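Local coordinates for Isomerase/lactonizing enzyme (Agrobacterium fabrum str. C58, PDB 2NQL), which is a member of the enolase superfamily, pairing a mandelate racemase/muconate lactonizing enzyme N-terminal domain with a barrel domain that carries a metal site, at residues 77-82 with 118-122; 141-146 with 329-333; 265-270 with 292-297. All coordinates share one frame; numbering follows the deposited sequence.

Interaction 1 of 3, residues 77-82 with 118-122; sequences AVAALI and FYVDA
Two helices of the N-terminal capping domain, 75-90 and 117-138, pack through Val-78, Leu-81 and Ala-122, their short segments crossing at -66° with axes 9.0 Å apart. The small Ala-122 sits where the backbones come nearest: its CB lies 3.9 Å from Val-78 CG1 and also meets CG1 of Ile-82 and CB of Leu-81. Val-78 CG1, anti to the backbone N (chi1 164°), takes Ala-122, while CG2 settles 3.7 Å from the carbonyl O of Phe-118 and against CB of Asp-121. Leu-81 forks in the same way, with CD1 over the backbone at Phe-118 O and Tyr-119 CA, and CD2 at the edge of the Tyr-119 ring, 4.2 Å from CD1 of that residue. Ala-77 CB rests on one face of the Phe-118 ring, displaced toward the rim and 4.1 Å from CD1, whereas Val-78 CG2 approaches the ring edge.

The contact itself is apolar; the polar ends look elsewhere, Tyr-119 OH to Leu-105 O, Asp-121 OD2 to Tyr-114 OH of the second subunit and OD1 to His-292 ND1. Phe-118 stacks on that same tyrosine, so the helix pair forms part of the dimer interface. Such helix packing belongs to the alpha+beta capping domain of the enolase superfamily.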
loop_
_atom_site.group_PDB
_atom_site.type_symbol
_atom_site.label_atom_id
_atom_site.label_comp_id
_atom_site.label_asym_id
_atom_site.label_seq_id
_atom_site.Cartn_x
_atom_site.Cartn_y
_atom_site.Cartn_z
ATOM N N ALA A 77 2.188 -2.153 13.020
ATOM C CA ALA A 77 1.240 -1.923 11.923
ATOM C C ALA A 77 0.530 -3.228 11.507
ATOM O O ALA A 77 -0.719 -3.325 11.568
ATOM C CB ALA A 77 1.931 -1.261 10.747
ATOM N N VAL A 78 1.304 -4.259 11.142
ATOM C CA VAL A 78 0.710 -5.568 10.866
ATOM C C VAL A 78 -0.036 -6.131 12.075
ATOM O O VAL A 78 -1.156 -6.688 11.915
ATOM C CB VAL A 78 1.739 -6.595 10.308
ATOM C CG1 VAL A 78 1.212 -8.025 10.406
ATOM C CG2 VAL A 78 2.055 -6.273 8.858
ATOM N N ALA A 79 0.564 -6.011 13.263
ATOM C CA ALA A 79 -0.047 -6.521 14.497
ATOM C C ALA A 79 -1.400 -5.857 14.748
ATOM O O ALA A 79 -2.354 -6.546 15.075
ATOM C CB ALA A 79 0.852 -6.307 15.683
ATOM N N ALA A 80 -1.484 -4.543 14.533
ATOM C CA ALA A 80 -2.786 -3.852 14.685
ATOM C C ALA A 80 -3.802 -4.346 13.674
ATOM O O ALA A 80 -4.958 -4.602 14.029
ATOM C CB ALA A 80 -2.603 -2.326 14.569
ATOM N N LEU A 81 -3.389 -4.479 12.420
ATOM C CA LEU A 81 -4.298 -4.954 11.368
ATOM C C LEU A 81 -4.860 -6.313 11.745
ATOM O O LEU A 81 -6.074 -6.550 11.649
ATOM C CB LEU A 81 -3.582 -4.996 10.000
ATOM C CG LEU A 81 -3.301 -3.599 9.441
ATOM C CD1 LEU A 81 -2.399 -3.677 8.219
ATOM C CD2 LEU A 81 -4.626 -2.918 9.030
ATOM N N ILE A 82 -3.987 -7.206 12.207
ATOM C CA ILE A 82 -4.455 -8.549 12.524
ATOM C C ILE A 82 -5.329 -8.547 13.789
ATOM O O ILE A 82 -6.456 -9.071 13.752
ATOM C CB ILE A 82 -3.283 -9.569 12.606
ATOM C CG1 ILE A 82 -2.622 -9.686 11.213
ATOM C CG2 ILE A 82 -3.799 -10.936 13.117
ATOM C CD1 ILE A 82 -1.342 -10.580 11.206
ATOM N N PHE A 118 1.464 -2.723 3.972
ATOM C CA PHE A 118 1.282 -3.461 5.220
ATOM C C PHE A 118 0.036 -4.328 5.236
ATOM O O PHE A 118 0.008 -5.339 5.911
ATOM C CB PHE A 118 1.245 -2.505 6.416
ATOM C CG PHE A 118 2.567 -1.811 6.646
ATOM C CD1 PHE A 118 3.612 -2.489 7.254
ATOM C CD2 PHE A 118 2.754 -0.483 6.216
ATOM C CE1 PHE A 118 4.859 -1.855 7.458
ATOM C CE2 PHE A 118 3.979 0.157 6.417
ATOM C CZ PHE A 118 5.040 -0.544 7.028
ATOM N N TYR A 119 -1.007 -3.905 4.530
ATOM C CA TYR A 119 -2.230 -4.701 4.500
ATOM C C TYR A 119 -1.967 -6.081 3.895
ATOM O O TYR A 119 -2.317 -7.089 4.509
ATOM C CB TYR A 119 -3.340 -4.006 3.709
ATOM C CG TYR A 119 -4.701 -4.623 3.973
ATOM C CD1 TYR A 119 -5.312 -4.475 5.200
ATOM C CD2 TYR A 119 -5.385 -5.341 2.964
ATOM C CE1 TYR A 119 -6.587 -5.020 5.457
ATOM C CE2 TYR A 119 -6.658 -5.911 3.211
ATOM C CZ TYR A 119 -7.250 -5.726 4.453
ATOM O OH TYR A 119 -8.491 -6.241 4.760
ATOM N N VAL A 120 -1.308 -6.111 2.736
ATOM C CA VAL A 120 -0.972 -7.393 2.125
ATOM C C VAL A 120 0.112 -8.149 2.892
ATOM O O VAL A 120 0.079 -9.374 2.930
ATOM C CB VAL A 120 -0.809 -7.355 0.572
ATOM C CG1 VAL A 120 -0.508 -8.785 -0.021
ATOM C CG2 VAL A 120 -2.124 -6.840 -0.069
ATOM N N ASP A 121 1.020 -7.435 3.569
ATOM C CA ASP A 121 1.976 -8.121 4.469
ATOM C C ASP A 121 1.170 -8.954 5.475
ATOM O O ASP A 121 1.453 -10.144 5.699
ATOM C CB ASP A 121 2.823 -7.120 5.276
ATOM C CG ASP A 121 4.014 -6.562 4.516
ATOM O OD1 ASP A 121 4.293 -6.955 3.367
ATOM O OD2 ASP A 121 4.652 -5.650 5.111
ATOM N N ALA A 122 0.165 -8.319 6.079
ATOM C CA ALA A 122 -0.666 -8.981 7.081
ATOM C C ALA A 122 -1.393 -10.185 6.502
ATOM O O ALA A 122 -1.417 -11.255 7.126
ATOM C CB ALA A 122 -1.664 -7.994 7.721
#

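Interaction 2 of 3, residues 141-146 with 329-333; sequences SIRDLL and QASST
Gln-329 OE1 is gripped by two donors of Arg-143, one at each end of that residue. The backbone N and NH1 of Arg-143 each reach OE1 at 3.0 Å, from opposite faces of the amide plane, and OE1 lies in the guanidinium plane. Arg-143 can offer both because CG stands between its backbone N and carbonyl carbon (chi1 68°); the extended chain then crosses the glutamine side chain at about a right angle, CB, CG and CD passing OE1. Other donors are engaged outside the contact: NH2 forms a salt bridge with Asp-151 and bonds Pro-368 O, while Gln-329 NE2 gives to Leu-373 O.

Ser-332 OG, 3.2 Å from Arg-143 CD, donates to Gln-329 O at 2.7 Å. Ala-330 O accepts from both OG1 and the backbone N of Thr-333, whose CG2 meets Leu-146 CB at 3.9 Å. In the partner segment, Ser-141 N-caps helix 142-145, its OG accepting from Asp-144 N at 3.1 Å. Ile-142 CG2 packs on Gln-329 CB.

Helix 142-145 thus meets helix 322-331 through residues 329-333, with Trp-131 of helix 117-138 against Ile-142 and Leu-146, Phe-298 of helix 295-308 against Ala-330, and Phe-153 of strand 152-158 beside Ser-332.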
loop_
_atom_site.group_PDB
_atom_site.type_symbol
_atom_site.label_atom_id
_atom_site.label_comp_id
_atom_site.label_asym_id
_atom_site.label_seq_id
_atom_site.Cartn_x
_atom_site.Cartn_y
_atom_site.Cartn_z
ATOM N N SER A 141 1.956 -32.129 2.162
ATOM C CA SER A 141 2.764 -30.899 2.091
ATOM C C SER A 141 1.945 -29.860 1.329
ATOM O O SER A 141 1.053 -30.206 0.527
ATOM C CB SER A 141 4.088 -31.163 1.359
ATOM O OG SER A 141 3.814 -31.497 0.009
ATOM N N ILE A 142 2.214 -28.578 1.584
ATOM C CA ILE A 142 1.557 -27.530 0.781
ATOM C C ILE A 142 1.763 -27.769 -0.727
ATOM O O ILE A 142 0.820 -27.677 -1.513
ATOM C CB ILE A 142 2.023 -26.117 1.209
ATOM C CG1 ILE A 142 1.389 -25.764 2.566
ATOM C CG2 ILE A 142 1.736 -25.070 0.090
ATOM C CD1 ILE A 142 2.021 -24.540 3.211
ATOM N N ARG A 143 2.971 -28.140 -1.136
ATOM C CA ARG A 143 3.199 -28.336 -2.552
ATOM C C ARG A 143 2.334 -29.446 -3.146
ATOM O O ARG A 143 1.857 -29.311 -4.281
ATOM C CB ARG A 143 4.680 -28.489 -2.901
ATOM C CG ARG A 143 5.385 -29.766 -2.388
ATOM C CD ARG A 143 6.892 -29.572 -2.566
ATOM N NE ARG A 143 7.734 -30.636 -2.006
ATOM C CZ ARG A 143 8.007 -30.800 -0.718
ATOM N NH1 ARG A 143 7.466 -30.004 0.209
ATOM N NH2 ARG A 143 8.806 -31.791 -0.345
ATOM N N ASP A 144 2.130 -30.510 -2.369
ATOM C CA ASP A 144 1.252 -31.609 -2.772
ATOM C C ASP A 144 -0.181 -31.136 -2.892
ATOM O O ASP A 144 -0.838 -31.367 -3.906
ATOM C CB ASP A 144 1.353 -32.774 -1.798
ATOM C CG ASP A 144 2.255 -33.895 -2.320
ATOM O OD1 ASP A 144 2.596 -33.900 -3.526
ATOM O OD2 ASP A 144 2.615 -34.779 -1.518
ATOM N N LEU A 145 -0.635 -30.420 -1.873
ATOM C CA LEU A 145 -1.963 -29.812 -1.871
ATOM C C LEU A 145 -2.218 -28.872 -3.043
ATOM O O LEU A 145 -3.338 -28.790 -3.548
ATOM C CB LEU A 145 -2.181 -29.094 -0.541
ATOM C CG LEU A 145 -3.592 -28.830 -0.045
ATOM C CD1 LEU A 145 -4.383 -30.113 0.125
ATOM C CD2 LEU A 145 -3.476 -28.104 1.266
ATOM N N LEU A 146 -1.169 -28.191 -3.494
ATOM C CA LEU A 146 -1.203 -27.303 -4.647
ATOM C C LEU A 146 -1.080 -28.034 -5.997
ATOM O O LEU A 146 -0.935 -27.391 -7.041
ATOM C CB LEU A 146 -0.082 -26.254 -4.514
ATOM C CG LEU A 146 -0.248 -25.125 -3.494
ATOM C CD1 LEU A 146 0.996 -24.269 -3.485
ATOM C CD2 LEU A 146 -1.470 -24.274 -3.826
ATOM N N GLN A 329 7.831 -24.101 -0.889
ATOM C CA GLN A 329 6.611 -24.880 -1.189
ATOM C C GLN A 329 5.904 -24.385 -2.448
ATOM O O GLN A 329 5.653 -25.161 -3.383
ATOM C CB GLN A 329 5.612 -24.839 -0.024
ATOM C CG GLN A 329 6.051 -25.505 1.287
ATOM C CD GLN A 329 6.062 -27.042 1.225
ATOM O OE1 GLN A 329 5.648 -27.641 0.230
ATOM N NE2 GLN A 329 6.523 -27.675 2.301
ATOM N N ALA A 330 5.592 -23.090 -2.478
ATOM C CA ALA A 330 4.897 -22.510 -3.627
ATOM C C ALA A 330 5.771 -22.524 -4.877
ATOM O O ALA A 330 5.297 -22.880 -5.950
ATOM C CB ALA A 330 4.451 -21.103 -3.316
ATOM N N SER A 331 7.047 -22.143 -4.732
ATOM C CA SER A 331 7.981 -22.105 -5.875
ATOM C C SER A 331 8.081 -23.452 -6.592
ATOM O O SER A 331 8.215 -23.508 -7.824
ATOM C CB SER A 331 9.393 -21.711 -5.423
ATOM O OG SER A 331 9.422 -20.380 -4.948
ATOM N N SER A 332 8.022 -24.522 -5.808
ATOM C CA SER A 332 8.227 -25.887 -6.325
ATOM C C SER A 332 7.174 -26.343 -7.331
ATOM O O SER A 332 7.429 -27.251 -8.101
ATOM C CB SER A 332 8.308 -26.878 -5.173
ATOM O OG SER A 332 7.015 -27.153 -4.663
ATOM N N THR A 333 6.006 -25.696 -7.314
ATOM C CA THR A 333 4.862 -26.038 -8.165
ATOM C C THR A 333 4.860 -25.281 -9.488
ATOM O O THR A 333 3.983 -25.513 -10.331
ATOM C CB THR A 333 3.513 -25.697 -7.441
ATOM O OG1 THR A 333 3.342 -24.260 -7.404
ATOM C CG2 THR A 333 3.491 -26.286 -6.034
#

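Interaction 3 of 3, residues 265-270 with 292-297; sequences GEEWRT and HKGITN. With NA (sodium ion), chain G.
Lys-293 and His-292 hold the loop 265-270, which follows strand 262-264, through an ammonium and a flat stack. Followed outward, Lys-293 CB touches Arg-269 O, and CG lies closer to the same oxygen at 3.5 Å. CD still skirts it, and CE then passes to Trp-268 O and Gly-265 O, also meeting Trp-268 CB. The chain is extended until a final bend (chi4 65°) brings NZ into the type I turn from Gly-265 to Trp-268. There NZ donates to Gly-265 O at 3.1 Å, in the carbonyl plane, and to Trp-268 O at 3.1 Å from well above that carbonyl's plane. Gly-265 O also accepts from Trp-268 N, so a single oxygen both closes the turn and receives the lysine. Gly-265 CA rests over the centre of one face of the Trp-268 ring.

Beside this, the Arg-269 guanidinium lies flat on the His-292 imidazole, centres 3.7 Å apart and planes 5° apart, with CZ over ND1. Arg-269 is folded back by its second torsion (chi2 -65°), which returns the group to the ring. His-292 O, buried against Arg-269 CD at 3.2 Å, has no polar partner in the model. Outside partners fix both side chains: Asp-121 holds His-292 ND1, and Arg-269 NE bonds Gly-117 O. Arg-112 O of the second subunit takes Arg-269 NH1. Asn-297 lies side by side with Thr-270, OD1 3.5 Å from CG2, while its ND2 bonds Lys-293 O and, outside the contact, the hydroxyl of Tyr-102.

At the start of the loop, Glu-266 binds the sodium ion through OE1 at 2.1 Å, together with Glu-240 and two waters; one water also accepts from Glu-266 N. Acidic metal ligands at the C-terminal ends of neighbouring barrel strands are the hallmark of the enolase-superfamily active site.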
loop_
_atom_site.group_PDB
_atom_site.type_symbol
_atom_site.label_atom_id
_atom_site.label_comp_id
_atom_site.label_asym_id
_atom_site.label_seq_id
_atom_site.Cartn_x
_atom_site.Cartn_y
_atom_site.Cartn_z
ATOM N N GLY A 265 10.290 -7.304 -9.083
ATOM C CA GLY A 265 9.080 -7.845 -8.454
ATOM C C GLY A 265 9.105 -8.103 -6.958
ATOM O O GLY A 265 8.064 -8.416 -6.390
ATOM N N GLU A 266 10.267 -7.966 -6.309
ATOM C CA GLU A 266 10.375 -8.287 -4.877
ATOM C C GLU A 266 9.451 -7.421 -4.025
ATOM O O GLU A 266 8.934 -7.876 -2.997
ATOM C CB GLU A 266 11.817 -8.176 -4.388
ATOM C CG GLU A 266 12.313 -6.734 -4.231
ATOM C CD GLU A 266 13.695 -6.671 -3.680
ATOM O OE1 GLU A 266 14.586 -7.197 -4.374
ATOM O OE2 GLU A 266 13.894 -6.136 -2.570
ATOM N N GLU A 267 9.195 -6.194 -4.490
ATOM C CA GLU A 267 8.436 -5.243 -3.686
ATOM C C GLU A 267 6.959 -5.173 -4.123
ATOM O O GLU A 267 6.185 -4.386 -3.590
ATOM C CB GLU A 267 9.103 -3.875 -3.765
ATOM C CG GLU A 267 8.898 -3.154 -5.110
ATOM C CD GLU A 267 9.973 -3.440 -6.160
ATOM O OE1 GLU A 267 10.437 -4.585 -6.273
ATOM O OE2 GLU A 267 10.365 -2.509 -6.897
ATOM N N TRP A 268 6.579 -6.019 -5.077
ATOM C CA TRP A 268 5.156 -6.191 -5.426
ATOM C C TRP A 268 4.382 -6.847 -4.298
ATOM O O TRP A 268 4.977 -7.353 -3.337
ATOM C CB TRP A 268 5.011 -7.026 -6.690
ATOM C CG TRP A 268 5.572 -6.393 -7.909
ATOM C CD1 TRP A 268 5.964 -5.099 -8.078
ATOM C CD2 TRP A 268 5.797 -7.049 -9.150
ATOM N NE1 TRP A 268 6.432 -4.911 -9.357
ATOM C CE2 TRP A 268 6.339 -6.094 -10.037
ATOM C CE3 TRP A 268 5.618 -8.369 -9.595
ATOM C CZ2 TRP A 268 6.700 -6.411 -11.354
ATOM C CZ3 TRP A 268 5.984 -8.681 -10.910
ATOM C CH2 TRP A 268 6.499 -7.701 -11.770
ATOM N N ARG A 269 3.051 -6.860 -4.415
ATOM C CA ARG A 269 2.234 -7.612 -3.474
ATOM C C ARG A 269 1.312 -8.643 -4.150
ATOM O O ARG A 269 1.049 -9.682 -3.584
ATOM C CB ARG A 269 1.411 -6.656 -2.577
ATOM C CG ARG A 269 2.242 -5.696 -1.700
ATOM C CD ARG A 269 3.073 -6.444 -0.668
ATOM N NE ARG A 269 3.634 -5.551 0.357
ATOM C CZ ARG A 269 4.777 -4.886 0.222
ATOM N NH1 ARG A 269 5.523 -4.995 -0.881
ATOM N NH2 ARG A 269 5.176 -4.090 1.199
ATOM N N THR A 270 0.779 -8.325 -5.340
ATOM C CA THR A 270 -0.208 -9.214 -5.979
ATOM C C THR A 270 0.038 -9.261 -7.489
ATOM O O THR A 270 0.813 -8.475 -8.032
ATOM C CB THR A 270 -1.659 -8.703 -5.773
ATOM O OG1 THR A 270 -1.816 -7.518 -6.549
ATOM C CG2 THR A 270 -1.978 -8.432 -4.257
ATOM N N HIS A 292 6.058 -10.769 1.660
ATOM C CA HIS A 292 5.179 -9.651 1.279
ATOM C C HIS A 292 3.847 -10.152 0.689
ATOM O O HIS A 292 2.882 -9.387 0.637
ATOM C CB HIS A 292 5.837 -8.730 0.212
ATOM C CG HIS A 292 6.852 -7.779 0.759
ATOM N ND1 HIS A 292 6.682 -7.099 1.950
ATOM C CD2 HIS A 292 8.040 -7.369 0.254
ATOM C CE1 HIS A 292 7.728 -6.315 2.156
ATOM N NE2 HIS A 292 8.569 -6.468 1.148
ATOM N N LYS A 293 3.800 -11.414 0.242
ATOM C CA LYS A 293 2.783 -11.851 -0.738
ATOM C C LYS A 293 1.833 -12.926 -0.233
ATOM O O LYS A 293 0.618 -12.796 -0.390
ATOM C CB LYS A 293 3.415 -12.272 -2.086
ATOM C CG LYS A 293 4.144 -11.148 -2.784
ATOM C CD LYS A 293 4.716 -11.614 -4.115
ATOM C CE LYS A 293 5.363 -10.472 -4.864
ATOM N NZ LYS A 293 6.571 -9.914 -4.158
ATOM N N GLY A 294 2.375 -13.988 0.365
ATOM C CA GLY A 294 1.572 -15.129 0.810
ATOM C C GLY A 294 1.452 -16.099 -0.357
ATOM O O GLY A 294 1.758 -15.739 -1.494
ATOM N N ILE A 295 1.028 -17.324 -0.061
ATOM C CA ILE A 295 1.023 -18.410 -1.044
ATOM C C ILE A 295 0.012 -18.163 -2.169
ATOM O O ILE A 295 0.333 -18.317 -3.348
ATOM C CB ILE A 295 0.784 -19.778 -0.357
ATOM C CG1 ILE A 295 2.044 -20.189 0.428
ATOM C CG2 ILE A 295 0.411 -20.894 -1.411
ATOM C CD1 ILE A 295 1.784 -21.184 1.516
ATOM N N THR A 296 -1.205 -17.786 -1.805
ATOM C CA THR A 296 -2.236 -17.461 -2.827
ATOM C C THR A 296 -1.729 -16.463 -3.886
ATOM O O THR A 296 -1.842 -16.726 -5.089
ATOM C CB THR A 296 -3.517 -16.955 -2.161
ATOM O OG1 THR A 296 -4.027 -17.966 -1.289
ATOM C CG2 THR A 296 -4.584 -16.537 -3.208
ATOM N N ASN A 297 -1.137 -15.345 -3.444
ATOM C CA ASN A 297 -0.559 -14.354 -4.365
ATOM C C ASN A 297 0.602 -14.847 -5.190
ATOM O O ASN A 297 0.723 -14.524 -6.366
ATOM C CB ASN A 297 -0.147 -13.072 -3.609
ATOM C CG ASN A 297 -1.334 -12.142 -3.364
ATOM O OD1 ASN A 297 -2.181 -11.964 -4.244
ATOM N ND2 ASN A 297 -1.383 -11.527 -2.182
HETATM NA NA NA G . 15.109 -8.848 -5.652
HETATM O O HOH W 1 13.165 -7.626 -7.440
HETATM O O HOH W 2 15.750 -11.132 -5.605
#

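All three contacts are buried, but they differ in chemistry. Interaction 1 joins two helices of the N-terminal domain by apolar packing, interaction 2 ties the short helix 142-145 to helix 322-331 of the barrel domain through two hydrogen bonds that converge on one amide oxygen, and interaction 3, whose centre lies about 8 Å from the centre of the chain, is polar and lies within the barrel beside the metal. Interactions 1 and 3 meet directly, through Asp-121 and through Val-120 packing on Asn-297, and both reach the second subunit. Interactions 2 and 3 meet through Ile-295, which packs on Ile-142 and Leu-146. Interactions 1 and 2 remain apart, although helix 117-138 leads into 142-145.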